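Cycloalternan-forming enzyme (Listeria monocytogenes serovar 1/2a, PDB 5F7U) is a multidomain member of glycoside hydrolase family 31, joining a TIM-barrel domain to beta-rich domains and a family 6 carbohydrate-binding module. Local coordinates at residues Met369-Asn372 / Glu373-Arg376; Met442-Ser445 / Val446-Ala449; Ala629-Met632 / Ala633-Gly637; Ser665-Ser668 / Pro669-Arg673; Pro675-Ala678 / Val679-Gly683. The protein carries 1 engineered substitution. All blocks are in the same frame, centred on the assembly; numbering follows the deposited sequence.

Contact 1 of 5, residues Met369-Asn372 / Glu373-Arg376. With MG (magnesium ion), chain J; GLC (alpha-D-glucopyranose), chain F.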
loop_
_atom_site.group_PDB
_atom_site.type_symbol
_atom_site.label_atom_id
_atom_site.label_comp_id
_atom_site.label_asym_id
_atom_site.label_seq_id
_atom_site.Cartn_x
_atom_site.Cartn_y
_atom_site.Cartn_z
ATOM N N MET A 369 -10.540 -4.560 -15.714
ATOM C CA MET A 369 -10.847 -3.610 -16.814
ATOM C C MET A 369 -11.946 -2.656 -16.403
ATOM O O MET A 369 -12.972 -3.072 -15.870
ATOM C CB MET A 369 -11.329 -4.370 -18.052
ATOM C CG MET A 369 -10.411 -5.526 -18.417
ATOM S SD MET A 369 -10.575 -6.027 -20.144
ATOM C CE MET A 369 -12.338 -6.350 -20.245
ATOM N N SER A 370 -11.759 -1.376 -16.698
ATOM C CA SER A 370 -12.716 -0.357 -16.263
ATOM C C SER A 370 -12.631 0.815 -17.233
ATOM O O SER A 370 -11.561 1.069 -17.780
ATOM C CB SER A 370 -12.377 0.100 -14.840
ATOM O OG SER A 370 -13.238 1.152 -14.405
ATOM N N ALA A 371 -13.745 1.525 -17.416
ATOM C CA ALA A 371 -13.785 2.797 -18.167
ATOM C C ALA A 371 -15.100 3.465 -17.870
ATOM O O ALA A 371 -16.168 2.862 -18.068
ATOM C CB ALA A 371 -13.638 2.576 -19.678
ATOM N N ASN A 372 -15.044 4.718 -17.419
ATOM C CA ASN A 372 -16.282 5.417 -17.115
ATOM C C ASN A 372 -17.199 5.516 -18.336
ATOM O O ASN A 372 -18.425 5.546 -18.181
ATOM C CB ASN A 372 -16.013 6.807 -16.532
ATOM C CG ASN A 372 -17.265 7.448 -15.981
ATOM O OD1 ASN A 372 -17.877 8.309 -16.644
ATOM N ND2 ASN A 372 -17.681 7.019 -14.788
ATOM N N GLU A 373 -16.616 5.560 -19.535
ATOM C CA GLU A 373 -17.407 5.672 -20.774
ATOM C C GLU A 373 -18.292 4.462 -21.137
ATOM O O GLU A 373 -19.171 4.580 -22.005
ATOM C CB GLU A 373 -16.520 6.055 -21.963
ATOM C CG GLU A 373 -15.548 4.973 -22.415
ATOM C CD GLU A 373 -14.512 5.513 -23.390
ATOM O OE1 GLU A 373 -13.627 6.305 -22.975
ATOM O OE2 GLU A 373 -14.580 5.127 -24.589
ATOM N N TRP A 374 -18.033 3.313 -20.507
ATOM C CA TRP A 374 -18.854 2.123 -20.733
ATOM C C TRP A 374 -20.201 2.334 -20.055
ATOM O O TRP A 374 -20.297 2.354 -18.815
ATOM C CB TRP A 374 -18.156 0.882 -20.181
ATOM C CG TRP A 374 -16.867 0.561 -20.877
ATOM C CD1 TRP A 374 -16.434 1.023 -22.107
ATOM C CD2 TRP A 374 -15.847 -0.313 -20.394
ATOM N NE1 TRP A 374 -15.189 0.489 -22.395
ATOM C CE2 TRP A 374 -14.820 -0.345 -21.375
ATOM C CE3 TRP A 374 -15.695 -1.075 -19.219
ATOM C CZ2 TRP A 374 -13.641 -1.087 -21.203
ATOM C CZ3 TRP A 374 -14.518 -1.836 -19.065
ATOM C CH2 TRP A 374 -13.522 -1.829 -20.048
ATOM N N ASP A 375 -21.235 2.541 -20.866
ATOM C CA ASP A 375 -22.527 2.953 -20.317
ATOM C C ASP A 375 -23.712 2.245 -20.937
ATOM O O ASP A 375 -24.852 2.694 -20.779
ATOM C CB ASP A 375 -22.711 4.484 -20.443
ATOM C CG ASP A 375 -22.947 4.938 -21.890
ATOM O OD1 ASP A 375 -22.369 4.344 -22.836
ATOM O OD2 ASP A 375 -23.700 5.925 -22.076
ATOM N N ARG A 376 -23.449 1.155 -21.651
ATOM C CA ARG A 376 -24.518 0.392 -22.294
ATOM C C ARG A 376 -24.039 -1.017 -22.578
ATOM O O ARG A 376 -22.840 -1.287 -22.570
ATOM C CB ARG A 376 -24.988 1.085 -23.587
ATOM C CG ARG A 376 -23.890 1.301 -24.632
ATOM C CD ARG A 376 -24.327 2.377 -25.634
ATOM N NE ARG A 376 -24.124 3.716 -25.072
ATOM C CZ ARG A 376 -24.768 4.820 -25.452
ATOM N NH1 ARG A 376 -25.711 4.782 -26.392
ATOM N NH2 ARG A 376 -24.486 5.977 -24.864
HETATM MG MG MG J . -20.425 4.622 -23.811
HETATM C C1 GLC F . -18.473 9.819 -12.494
HETATM C C2 GLC F . -19.210 11.154 -12.328
HETATM C C3 GLC F . -20.471 10.993 -11.470
HETATM C C4 GLC F . -21.354 9.859 -11.988
HETATM C C5 GLC F . -20.508 8.577 -12.038
HETATM C C6 GLC F . -21.269 7.328 -12.464
HETATM O O2 GLC F . -18.357 12.108 -11.691
HETATM O O3 GLC F . -21.213 12.219 -11.445
HETATM O O4 GLC F . -22.479 9.703 -11.114
HETATM O O5 GLC F . -19.381 8.783 -12.913
HETATM O O6 GLC F . -21.603 7.441 -13.851
HETATM O O HOH W 1 -18.600 2.434 -16.674
HETATM O O HOH W 2 -18.471 4.364 -25.047
HETATM O O HOH W 3 -21.402 4.585 -25.769
HETATM O O HOH W 4 -20.525 6.883 -23.282
#

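Contact 2 of 5, residues Met442-Ser445 / Val446-Ala449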
loop_
_atom_site.group_PDB
_atom_site.type_symbol
_atom_site.label_atom_id
_atom_site.label_comp_id
_atom_site.label_asym_id
_atom_site.label_seq_id
_atom_site.Cartn_x
_atom_site.Cartn_y
_atom_site.Cartn_z
ATOM N N MET A 442 -26.267 -9.681 -19.425
ATOM C CA MET A 442 -25.015 -8.952 -19.573
ATOM C C MET A 442 -23.997 -9.490 -18.563
ATOM O O MET A 442 -22.843 -9.766 -18.934
ATOM C CB MET A 442 -25.268 -7.433 -19.404
ATOM C CG MET A 442 -24.035 -6.521 -19.513
ATOM S SD MET A 442 -23.011 -6.456 -18.027
ATOM C CE MET A 442 -24.127 -5.614 -16.909
ATOM N N VAL A 443 -24.412 -9.630 -17.300
ATOM C CA VAL A 443 -23.504 -10.142 -16.251
ATOM C C VAL A 443 -23.064 -11.585 -16.578
ATOM O O VAL A 443 -21.880 -11.933 -16.449
ATOM C CB VAL A 443 -24.137 -10.001 -14.847
ATOM C CG1 VAL A 443 -23.311 -10.733 -13.785
ATOM C CG2 VAL A 443 -24.265 -8.517 -14.470
ATOM N N ASP A 444 -24.004 -12.397 -17.061
ATOM C CA ASP A 444 -23.694 -13.774 -17.449
ATOM C C ASP A 444 -22.619 -13.822 -18.524
ATOM O O ASP A 444 -21.734 -14.686 -18.479
ATOM C CB ASP A 444 -24.954 -14.509 -17.940
ATOM C CG ASP A 444 -25.923 -14.815 -16.828
ATOM O OD1 ASP A 444 -25.526 -14.901 -15.658
ATOM O OD2 ASP A 444 -27.110 -15.017 -17.123
ATOM N N SER A 445 -22.675 -12.878 -19.467
ATOM C CA SER A 445 -21.683 -12.841 -20.546
ATOM C C SER A 445 -20.308 -12.408 -20.024
ATOM O O SER A 445 -19.292 -12.872 -20.529
ATOM C CB SER A 445 -22.153 -11.971 -21.715
ATOM O OG SER A 445 -22.022 -10.587 -21.400
ATOM N N VAL A 446 -20.277 -11.556 -18.998
ATOM C CA VAL A 446 -18.994 -11.205 -18.337
ATOM C C VAL A 446 -18.403 -12.458 -17.667
ATOM O O VAL A 446 -17.213 -12.742 -17.799
ATOM C CB VAL A 446 -19.137 -10.036 -17.317
ATOM C CG1 VAL A 446 -17.834 -9.789 -16.546
ATOM C CG2 VAL A 446 -19.579 -8.758 -18.021
ATOM N N HIS A 447 -19.246 -13.201 -16.952
ATOM C CA HIS A 447 -18.813 -14.449 -16.314
ATOM C C HIS A 447 -18.314 -15.483 -17.329
ATOM O O HIS A 447 -17.323 -16.178 -17.072
ATOM C CB HIS A 447 -19.945 -15.045 -15.479
ATOM C CG HIS A 447 -20.309 -14.222 -14.285
ATOM N ND1 HIS A 447 -21.540 -14.317 -13.667
ATOM C CD2 HIS A 447 -19.609 -13.287 -13.595
ATOM C CE1 HIS A 447 -21.577 -13.474 -12.648
ATOM N NE2 HIS A 447 -20.419 -12.843 -12.582
ATOM N N ASP A 448 -19.001 -15.567 -18.480
ATOM C CA ASP A 448 -18.591 -16.448 -19.590
ATOM C C ASP A 448 -17.174 -16.178 -20.055
ATOM O O ASP A 448 -16.466 -17.106 -20.465
ATOM C CB ASP A 448 -19.519 -16.279 -20.794
ATOM C CG ASP A 448 -20.853 -16.957 -20.607
ATOM O OD1 ASP A 448 -21.001 -17.765 -19.655
ATOM O OD2 ASP A 448 -21.757 -16.717 -21.440
ATOM N N ALA A 449 -16.776 -14.903 -20.002
ATOM C CA ALA A 449 -15.424 -14.479 -20.362
ATOM C C ALA A 449 -14.410 -14.749 -19.250
ATOM O O ALA A 449 -13.239 -14.438 -19.412
ATOM C CB ALA A 449 -15.411 -12.994 -20.732
HETATM O O HOH W 5 -23.216 -16.192 -14.777
#

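Contact 3 of 5, residues Ala629-Met632 / Ala633-Gly637. With GLC (alpha-D-glucopyranose), chain B.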
loop_
_atom_site.group_PDB
_atom_site.type_symbol
_atom_site.label_atom_id
_atom_site.label_comp_id
_atom_site.label_asym_id
_atom_site.label_seq_id
_atom_site.Cartn_x
_atom_site.Cartn_y
_atom_site.Cartn_z
ATOM N N ALA A 629 -4.268 -0.849 -5.394
ATOM C CA ALA A 629 -4.321 -0.661 -6.845
ATOM C C ALA A 629 -4.058 0.789 -7.194
ATOM O O ALA A 629 -4.139 1.667 -6.345
ATOM C CB ALA A 629 -5.698 -1.031 -7.379
ATOM N N TRP A 630 -3.825 1.020 -8.482
ATOM C CA TRP A 630 -3.841 2.372 -9.043
ATOM C C TRP A 630 -4.407 2.282 -10.449
ATOM O O TRP A 630 -4.449 1.189 -11.027
ATOM C CB TRP A 630 -2.432 2.998 -9.026
ATOM C CG TRP A 630 -1.417 2.324 -9.942
ATOM C CD1 TRP A 630 -1.025 0.997 -9.917
ATOM C CD2 TRP A 630 -0.658 2.944 -10.981
ATOM N NE1 TRP A 630 -0.084 0.760 -10.902
ATOM C CE2 TRP A 630 0.173 1.935 -11.560
ATOM C CE3 TRP A 630 -0.580 4.254 -11.475
ATOM C CZ2 TRP A 630 1.056 2.200 -12.637
ATOM C CZ3 TRP A 630 0.322 4.529 -12.542
ATOM C CH2 TRP A 630 1.113 3.498 -13.107
ATOM N N ASP A 631 -4.869 3.415 -10.987
ATOM C CA ASP A 631 -5.274 3.477 -12.390
ATOM C C ASP A 631 -3.993 3.520 -13.231
ATOM O O ASP A 631 -3.363 4.567 -13.306
ATOM C CB ASP A 631 -6.109 4.754 -12.667
ATOM C CG ASP A 631 -7.356 4.881 -11.773
ATOM O OD1 ASP A 631 -7.891 3.879 -11.288
ATOM O OD2 ASP A 631 -7.820 6.025 -11.573
ATOM N N MET A 632 -3.589 2.392 -13.819
ATOM C CA MET A 632 -2.287 2.335 -14.498
ATOM C C MET A 632 -2.218 3.392 -15.603
ATOM O O MET A 632 -3.157 3.538 -16.396
ATOM C CB MET A 632 -1.964 0.920 -15.016
ATOM C CG MET A 632 -3.010 0.299 -15.923
ATOM S SD MET A 632 -2.264 -0.988 -16.950
ATOM C CE MET A 632 -1.611 0.067 -18.229
ATOM N N ALA A 633 -1.128 4.161 -15.596
ATOM C CA ALA A 633 -0.900 5.258 -16.554
ATOM C C ALA A 633 -1.822 6.463 -16.406
ATOM O O ALA A 633 -1.811 7.318 -17.274
ATOM C CB ALA A 633 -0.877 4.750 -18.005
ATOM N N GLY A 634 -2.587 6.531 -15.308
ATOM C CA GLY A 634 -3.464 7.691 -14.996
ATOM C C GLY A 634 -4.805 7.573 -15.696
ATOM O O GLY A 634 -4.887 6.998 -16.784
ATOM N N PHE A 635 -5.865 8.113 -15.090
ATOM C CA PHE A 635 -7.204 7.917 -15.672
ATOM C C PHE A 635 -7.718 9.142 -16.437
ATOM O O PHE A 635 -8.742 9.073 -17.117
ATOM C CB PHE A 635 -8.211 7.392 -14.632
ATOM C CG PHE A 635 -8.979 8.461 -13.860
ATOM C CD1 PHE A 635 -8.366 9.632 -13.360
ATOM C CD2 PHE A 635 -10.334 8.252 -13.576
ATOM C CE1 PHE A 635 -9.123 10.582 -12.652
ATOM C CE2 PHE A 635 -11.081 9.188 -12.840
ATOM C CZ PHE A 635 -10.474 10.354 -12.388
ATOM N N THR A 636 -6.996 10.252 -16.323
ATOM C CA THR A 636 -7.428 11.509 -16.945
ATOM C C THR A 636 -6.227 12.351 -17.379
ATOM O O THR A 636 -5.092 11.969 -17.152
ATOM C CB THR A 636 -8.371 12.306 -16.004
ATOM O OG1 THR A 636 -9.070 13.302 -16.775
ATOM C CG2 THR A 636 -7.630 12.936 -14.833
ATOM N N GLY A 637 -6.509 13.492 -18.010
ATOM C CA GLY A 637 -5.486 14.318 -18.614
ATOM C C GLY A 637 -5.313 13.870 -20.040
ATOM O O GLY A 637 -6.037 12.977 -20.514
HETATM C C1 GLC B . -14.614 9.326 -8.750
HETATM C C2 GLC B . -13.608 8.157 -8.838
HETATM C C3 GLC B . -13.289 7.743 -10.289
HETATM C C4 GLC B . -14.588 7.482 -11.068
HETATM C C5 GLC B . -15.626 8.585 -10.818
HETATM C C6 GLC B . -16.984 8.292 -11.437
HETATM O O2 GLC B . -12.455 8.429 -8.035
HETATM O O3 GLC B . -12.479 6.555 -10.329
HETATM O O4 GLC B . -14.308 7.399 -12.478
HETATM O O5 GLC B . -15.816 8.901 -9.424
HETATM O O6 GLC B . -17.762 9.494 -11.273
HETATM O O HOH W 6 -5.878 8.032 -12.105
#

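Contact 4 of 5, residues Ser665-Ser668 / Pro669-Arg673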
loop_
_atom_site.group_PDB
_atom_site.type_symbol
_atom_site.label_atom_id
_atom_site.label_comp_id
_atom_site.label_asym_id
_atom_site.label_seq_id
_atom_site.Cartn_x
_atom_site.Cartn_y
_atom_site.Cartn_z
ATOM N N SER A 665 -16.762 10.472 -19.552
ATOM C CA SER A 665 -18.032 9.738 -19.630
ATOM C C SER A 665 -18.512 9.463 -21.053
ATOM O O SER A 665 -19.198 8.470 -21.276
ATOM C CB SER A 665 -19.123 10.460 -18.836
ATOM O OG SER A 665 -19.359 11.750 -19.405
ATOM N N ASP A 666 -18.192 10.349 -22.007
ATOM C CA ASP A 666 -18.626 10.152 -23.403
ATOM C C ASP A 666 -17.644 10.821 -24.373
ATOM O O ASP A 666 -18.021 11.725 -25.127
ATOM C CB ASP A 666 -20.061 10.675 -23.591
ATOM C CG ASP A 666 -20.660 10.316 -24.945
ATOM O OD1 ASP A 666 -20.253 9.307 -25.586
ATOM O OD2 ASP A 666 -21.569 11.056 -25.365
ATOM N N PRO A 667 -16.374 10.398 -24.341
ATOM C CA PRO A 667 -15.374 11.093 -25.138
ATOM C C PRO A 667 -15.343 10.605 -26.585
ATOM O O PRO A 667 -15.803 9.494 -26.877
ATOM C CB PRO A 667 -14.068 10.710 -24.437
ATOM C CG PRO A 667 -14.319 9.322 -23.960
ATOM C CD PRO A 667 -15.766 9.317 -23.526
ATOM N N SER A 668 -14.789 11.433 -27.467
ATOM C CA SER A 668 -14.526 11.029 -28.829
ATOM C C SER A 668 -13.190 11.689 -29.196
ATOM O O SER A 668 -13.108 12.925 -29.202
ATOM C CB SER A 668 -15.682 11.484 -29.740
ATOM O OG SER A 668 -15.592 10.866 -31.004
ATOM N N PRO A 669 -12.126 10.915 -29.442
ATOM C CA PRO A 669 -12.111 9.444 -29.417
ATOM C C PRO A 669 -12.118 8.846 -28.010
ATOM O O PRO A 669 -12.014 9.577 -27.010
ATOM C CB PRO A 669 -10.784 9.107 -30.108
ATOM C CG PRO A 669 -9.909 10.277 -29.800
ATOM C CD PRO A 669 -10.813 11.477 -29.827
ATOM N N SER A 670 -12.224 7.519 -27.949
ATOM C CA SER A 670 -12.253 6.805 -26.674
ATOM C C SER A 670 -11.074 7.166 -25.782
ATOM O O SER A 670 -9.938 7.274 -26.259
ATOM C CB SER A 670 -12.211 5.301 -26.912
ATOM O OG SER A 670 -12.263 4.603 -25.671
ATOM N N GLU A 671 -11.351 7.275 -24.488
ATOM C CA GLU A 671 -10.308 7.486 -23.491
ATOM C C GLU A 671 -9.902 6.217 -22.749
ATOM O O GLU A 671 -9.108 6.300 -21.807
ATOM C CB GLU A 671 -10.755 8.559 -22.479
ATOM C CG GLU A 671 -10.800 9.981 -23.048
ATOM C CD GLU A 671 -9.439 10.562 -23.414
ATOM O OE1 GLU A 671 -8.389 10.101 -22.936
ATOM O OE2 GLU A 671 -9.409 11.513 -24.201
ATOM N N GLU A 672 -10.397 5.043 -23.167
ATOM C CA GLU A 672 -10.016 3.794 -22.475
ATOM C C GLU A 672 -8.497 3.668 -22.344
ATOM O O GLU A 672 -7.758 3.836 -23.335
ATOM C CB GLU A 672 -10.441 2.552 -23.249
ATOM C CG GLU A 672 -11.918 2.287 -23.367
ATOM C CD GLU A 672 -12.177 1.018 -24.167
ATOM O OE1 GLU A 672 -11.248 0.180 -24.405
ATOM O OE2 GLU A 672 -13.327 0.882 -24.617
ATOM N N ARG A 673 -8.042 3.317 -21.142
ATOM C CA ARG A 673 -6.643 2.954 -20.940
ATOM C C ARG A 673 -6.425 1.444 -21.159
ATOM O O ARG A 673 -5.521 0.837 -20.588
ATOM C CB ARG A 673 -6.170 3.400 -19.553
ATOM C CG ARG A 673 -5.518 4.790 -19.535
ATOM C CD ARG A 673 -6.519 5.900 -19.780
ATOM N NE ARG A 673 -5.958 7.214 -19.443
ATOM C CZ ARG A 673 -6.406 8.367 -19.933
ATOM N NH1 ARG A 673 -7.417 8.390 -20.814
ATOM N NH2 ARG A 673 -5.832 9.516 -19.554
#

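Contact 5 of 5, residues Pro675-Ala678 / Val679-Gly683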
loop_
_atom_site.group_PDB
_atom_site.type_symbol
_atom_site.label_atom_id
_atom_site.label_comp_id
_atom_site.label_asym_id
_atom_site.label_seq_id
_atom_site.Cartn_x
_atom_site.Cartn_y
_atom_site.Cartn_z
ATOM N N PRO A 675 -5.243 -1.809 -23.564
ATOM C CA PRO A 675 -4.082 -1.851 -24.468
ATOM C C PRO A 675 -4.470 -1.659 -25.932
ATOM O O PRO A 675 -3.715 -1.034 -26.667
ATOM C CB PRO A 675 -3.463 -3.231 -24.221
ATOM C CG PRO A 675 -4.550 -4.043 -23.582
ATOM C CD PRO A 675 -5.377 -3.064 -22.787
ATOM N N TRP A 676 -5.648 -2.154 -26.341
ATOM C CA TRP A 676 -6.105 -1.962 -27.713
ATOM C C TRP A 676 -6.401 -0.477 -28.013
ATOM O O TRP A 676 -6.041 0.032 -29.083
ATOM C CB TRP A 676 -7.291 -2.913 -28.064
ATOM C CG TRP A 676 -8.481 -2.784 -27.150
ATOM C CD1 TRP A 676 -9.526 -1.928 -27.303
ATOM C CD2 TRP A 676 -8.750 -3.536 -25.950
ATOM N NE1 TRP A 676 -10.420 -2.070 -26.260
ATOM C CE2 TRP A 676 -9.968 -3.042 -25.411
ATOM C CE3 TRP A 676 -8.070 -4.555 -25.263
ATOM C CZ2 TRP A 676 -10.543 -3.558 -24.238
ATOM C CZ3 TRP A 676 -8.629 -5.061 -24.068
ATOM C CH2 TRP A 676 -9.856 -4.553 -23.568
ATOM N N ASN A 677 -7.030 0.232 -27.075
ATOM C CA ASN A 677 -7.213 1.671 -27.270
ATOM C C ASN A 677 -5.924 2.466 -27.211
ATOM O O ASN A 677 -5.804 3.486 -27.902
ATOM C CB ASN A 677 -8.236 2.283 -26.304
ATOM C CG ASN A 677 -8.747 3.629 -26.802
ATOM O OD1 ASN A 677 -9.173 3.743 -27.955
ATOM N ND2 ASN A 677 -8.634 4.663 -25.972
ATOM N N ALA A 678 -4.967 2.004 -26.403
ATOM C CA ALA A 678 -3.666 2.677 -26.330
ATOM C C ALA A 678 -2.957 2.602 -27.688
ATOM O O ALA A 678 -2.402 3.600 -28.156
ATOM C CB ALA A 678 -2.815 2.110 -25.190
ATOM N N VAL A 679 -3.002 1.424 -28.325
ATOM C CA VAL A 679 -2.516 1.252 -29.700
ATOM C C VAL A 679 -3.222 2.254 -30.634
ATOM O O VAL A 679 -2.553 2.969 -31.404
ATOM C CB VAL A 679 -2.683 -0.220 -30.191
ATOM C CG1 VAL A 679 -2.464 -0.345 -31.703
ATOM C CG2 VAL A 679 -1.711 -1.128 -29.458
ATOM N N ALA A 680 -4.555 2.329 -30.559
ATOM C CA ALA A 680 -5.338 3.221 -31.433
ATOM C C ALA A 680 -4.964 4.703 -31.244
ATOM O O ALA A 680 -4.703 5.397 -32.233
ATOM C CB ALA A 680 -6.833 3.007 -31.215
ATOM N N ARG A 681 -4.880 5.150 -29.989
ATOM C CA ARG A 681 -4.621 6.555 -29.653
ATOM C C ARG A 681 -3.200 7.025 -29.938
ATOM O O ARG A 681 -3.010 8.151 -30.402
ATOM C CB ARG A 681 -4.968 6.842 -28.178
ATOM C CG ARG A 681 -6.458 6.790 -27.849
ATOM C CD ARG A 681 -7.264 7.896 -28.546
ATOM N NE ARG A 681 -6.758 9.249 -28.247
ATOM C CZ ARG A 681 -7.115 10.004 -27.212
ATOM N NH1 ARG A 681 -8.007 9.585 -26.330
ATOM N NH2 ARG A 681 -6.563 11.205 -27.048
ATOM N N THR A 682 -2.214 6.171 -29.677
ATOM C CA THR A 682 -0.796 6.549 -29.845
ATOM C C THR A 682 -0.245 6.180 -31.217
ATOM O O THR A 682 0.782 6.713 -31.624
ATOM C CB THR A 682 0.127 5.845 -28.814
ATOM O OG1 THR A 682 0.081 4.436 -29.035
ATOM C CG2 THR A 682 -0.278 6.130 -27.378
ATOM N N GLY A 683 -0.885 5.232 -31.899
ATOM C CA GLY A 683 -0.379 4.710 -33.166
ATOM C C GLY A 683 0.755 3.716 -32.992
ATOM O O GLY A 683 1.312 3.249 -33.979
#

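Contact 1 of 5, residues Met369-Asn372 / Glu373-Arg376
Ala371 to Trp374 make a type I beta turn, closed by a hydrogen bond from Trp374 N to Ala371 O (3.1 Å, N-H...O angle 159°). The turn brings the indole back beneath the residues that lead into it. Ala371 CB stands over the five-membered ring of Trp374, 3.6 Å from its centroid, in a CH-pi contact; alanine's short side chain suits so close an approach of ring and backbone. Trp374 has CG anti to its carbonyl carbon (chi1 -64°), which lays the six-membered ring back toward the strand end; there Met369 CB meets its edge, 3.9 Å from Trp374 CH2.

This is the loop after the first strand of the TIM barrel, 367-369, leading to helix 377-389, and it serves both a sugar and a metal site. Asn372 ND2 donates to O5 of alpha-D-glucopyranose (3.1 Å) and also bonds Glu400, as suits an amide with two N-H bonds to give. The turn itself gives the magnesium ion Glu373 O, and Asp375, just past it, gives OD1; three waters and Asp379 complete the shell. Asp375 OD1 serves metal and guanidinium at once, which should restrain the carboxylate's rotation. Arg376 grips that carboxylate side-on: Arg376 NE to Asp375 OD1 2.9 Å, Arg376 NH2 to Asp375 OD2 2.9 Å.

Contact 2 of 5, residues Met442-Ser445 / Val446-Ala449
The imidazole of His447 lies with one face against Val443 O, which sits 3.5 Å above the ring plane and toward its rim, while at the ring edge a water O lies 2.7 Å from His447 ND1, in the ring plane. The same water O donates to Asp444 OD1 at 2.8 Å, tying two neighbouring helical turns together, and at the other nitrogen NE2 bonds Asp532. With both nitrogens engaged, the ring's rotation is fixed. Val443 lies alongside His447, pointing the same way, and its CG1 branch, anti to the backbone N (chi1 171°), comes within 3.4 Å of His447 CE1. The methyl packs on the CE1 corner of the ring, while the nitrogens are left to their polar partners; histidine suits a place that needs both.

Met442 O receives two donors: Val446 N at 3.1 Å, in the ordinary helical bond, and Ser445 OG at 2.7 Å. A serine inside a helix can satisfy its hydroxyl in this way on the preceding turn. On the buried side Met442 and Val446 run side by side, Met442 SD 4.1 Å from Val446 CG2. Both reach Val380 of helix 377-389 and pack on strand 396-399, and Met442 touches Ile453 of strand 452-457 as well. Toward the helix end, the bond from Ala449 N to Ser445 O stretches to 3.3 Å. This is an amphipathic outer helix of the TIM barrel, 439-448, packed over the second and third strands.

Contact 3 of 5, residues Ala629-Met632 / Ala633-Gly637
Ala633, whose backbone N abuts the indole of Trp630, has a positive phi (69°), a conformation more often left to glycine. It is third in a type II beta turn, Asp631 to Gly634, closed by Gly634 N donating to Asp631 O at 2.9 Å. The cost is a close approach of the methyl to the preceding carbonyl: Ala633 CB lies 3.0 Å from Met632 O. Gly634 follows, also with positive phi, natural without a side chain.

Trp630 CZ3 approaches Ala633 N obliquely at 3.4 Å, and Met632 CA lies over one face of the indole, so the broad ring backs the turn. Asp631 CG stands anti to its carbonyl carbon (chi1 -57°), which carries the carboxylate alongside Phe635, the two planes 38° apart and Asp631 OD2 3.4 Å from Phe635 CB. A water bridges the two residues, 2.8 Å from Asp631 OD2 and accepting from Phe635 N at 3.0 Å. The other carboxylate oxygen, Asp631 OD1, takes Gln659 NE2, so both oxygens of the buried acid have partners.

Phe635 CE2 lies 3.7 Å from C3 of alpha-D-glucopyranose, whose O4 meets the ring edge in plane. Asp602, Glu400 and His661 hydrogen-bond the same sugar. The turn thus sets Phe635 into the wall of the glycan pocket, at the C-terminal end of strand 628-631, the seventh of the TIM barrel, where active-site loops of this fold lie.

Contact 4 of 5, residues Ser665-Ser668 / Pro669-Arg673
NH1 of Arg673 is held twice by Glu671, the residue whose side chain also packs on Pro667. It donates to Glu671 O at 2.9 Å, in the carbonyl plane and on a lone pair, and to Glu671 OE1 at 2.9 Å, where the carboxylate uses its anti lone pair in a salt bridge. A chi1 of -71°, with CG anti to the carbonyl carbon, sets Glu671 CG on the proline, 3.6 Å from Pro667 CB, the two side chains crossing obliquely; the bend at chi2 (-67°) then turns the carboxylate to the arginine.

Between Pro667 and Glu671 the chain reverses through a cis peptide bond from Ser668 to Pro669, a form that proline tolerates far better than other residues. It brings Pro669 O back to 3.5 Å from Pro667 CB. All this belongs to the loop after strand 657-660, the eighth of the TIM barrel, before helix 675-682. Ser670 adds an ST turn, its OG accepting from Glu672 N (3.2 Å, N-H...O angle 170°), and also bonds Glu373 OE2. Glu373 OE1 takes Glu671 N, so one carboxylate clamps two successive residues, and Glu672 OE2 accepts from Trp374 NE1. Arg673 sends NE to Gly634 O and NH2 to Ser605 OG, in two other loops.

Contact 5 of 5, residues Pro675-Ala678 / Val679-Gly683
A chi1 of -161° swings the Asn677 amide away from its backbone N and along the helix beside Arg681, one turn on; the two side chains point the same way. Asn677 ND2 then comes 3.6 Å from Arg681 CG, and the amide and guanidinium planes are turned 66° apart. The amide nitrogen touches a methylene here, and its N-H bonds go to carbonyls of the preceding loop. Arg681 CG also covers Asn677 O at 3.4 Å, beside the helical bond that this carbonyl receives from Arg681 N at 2.8 Å.

At the far end of the helix, Thr682 has OG1 between the backbone N and the carbonyl carbon (chi1 64°). From there the hydroxyl donates to Ala678 O at 2.8 Å, and Thr682 N reaches the same oxygen at 3.0 Å from the opposite face of its plane. Gly683 ends the helix with a positive phi, natural for glycine, while its N still bonds Val679 O at 2.9 Å. At the start, Pro675 suits a first turn, where no N-H is needed for an earlier carbonyl, and its O accepts from Val679 N at 3.0 Å.

Asn677 ND2 donates to both Ser670 O and Glu672 O, and Arg681 NH1 bonds Ser670 O and makes a salt bridge with Glu671 OE2. The chemistry therefore implies a division of labour: methylenes and backbone bonds unite two turns of helix 675-682, while amide and guanidinium pin the preceding loop, and Glu671, which Arg673 also holds, probably stays charged between the two arginines.

All five contacts belong to the TIM-barrel domain and follow one another along the chain. Contacts 1, 3 and 4 lie at the C-terminal ends of the first, seventh and eighth strands and so gather round the sugar- and metal-binding side of the barrel. Because the barrel is closed, the first and eighth strands are neighbours, and contacts 1 and 4 touch, their centres about 9 Å apart. Contact 4 also touches contact 3, about 14 Å away between centres, and contact 5, about 12 Å away. Met369 and Trp676 join contacts 1 and 5 directly. Contact 2, on the barrel's outer layer, touches none of them; its centre is about 15 Å from that of contact 1.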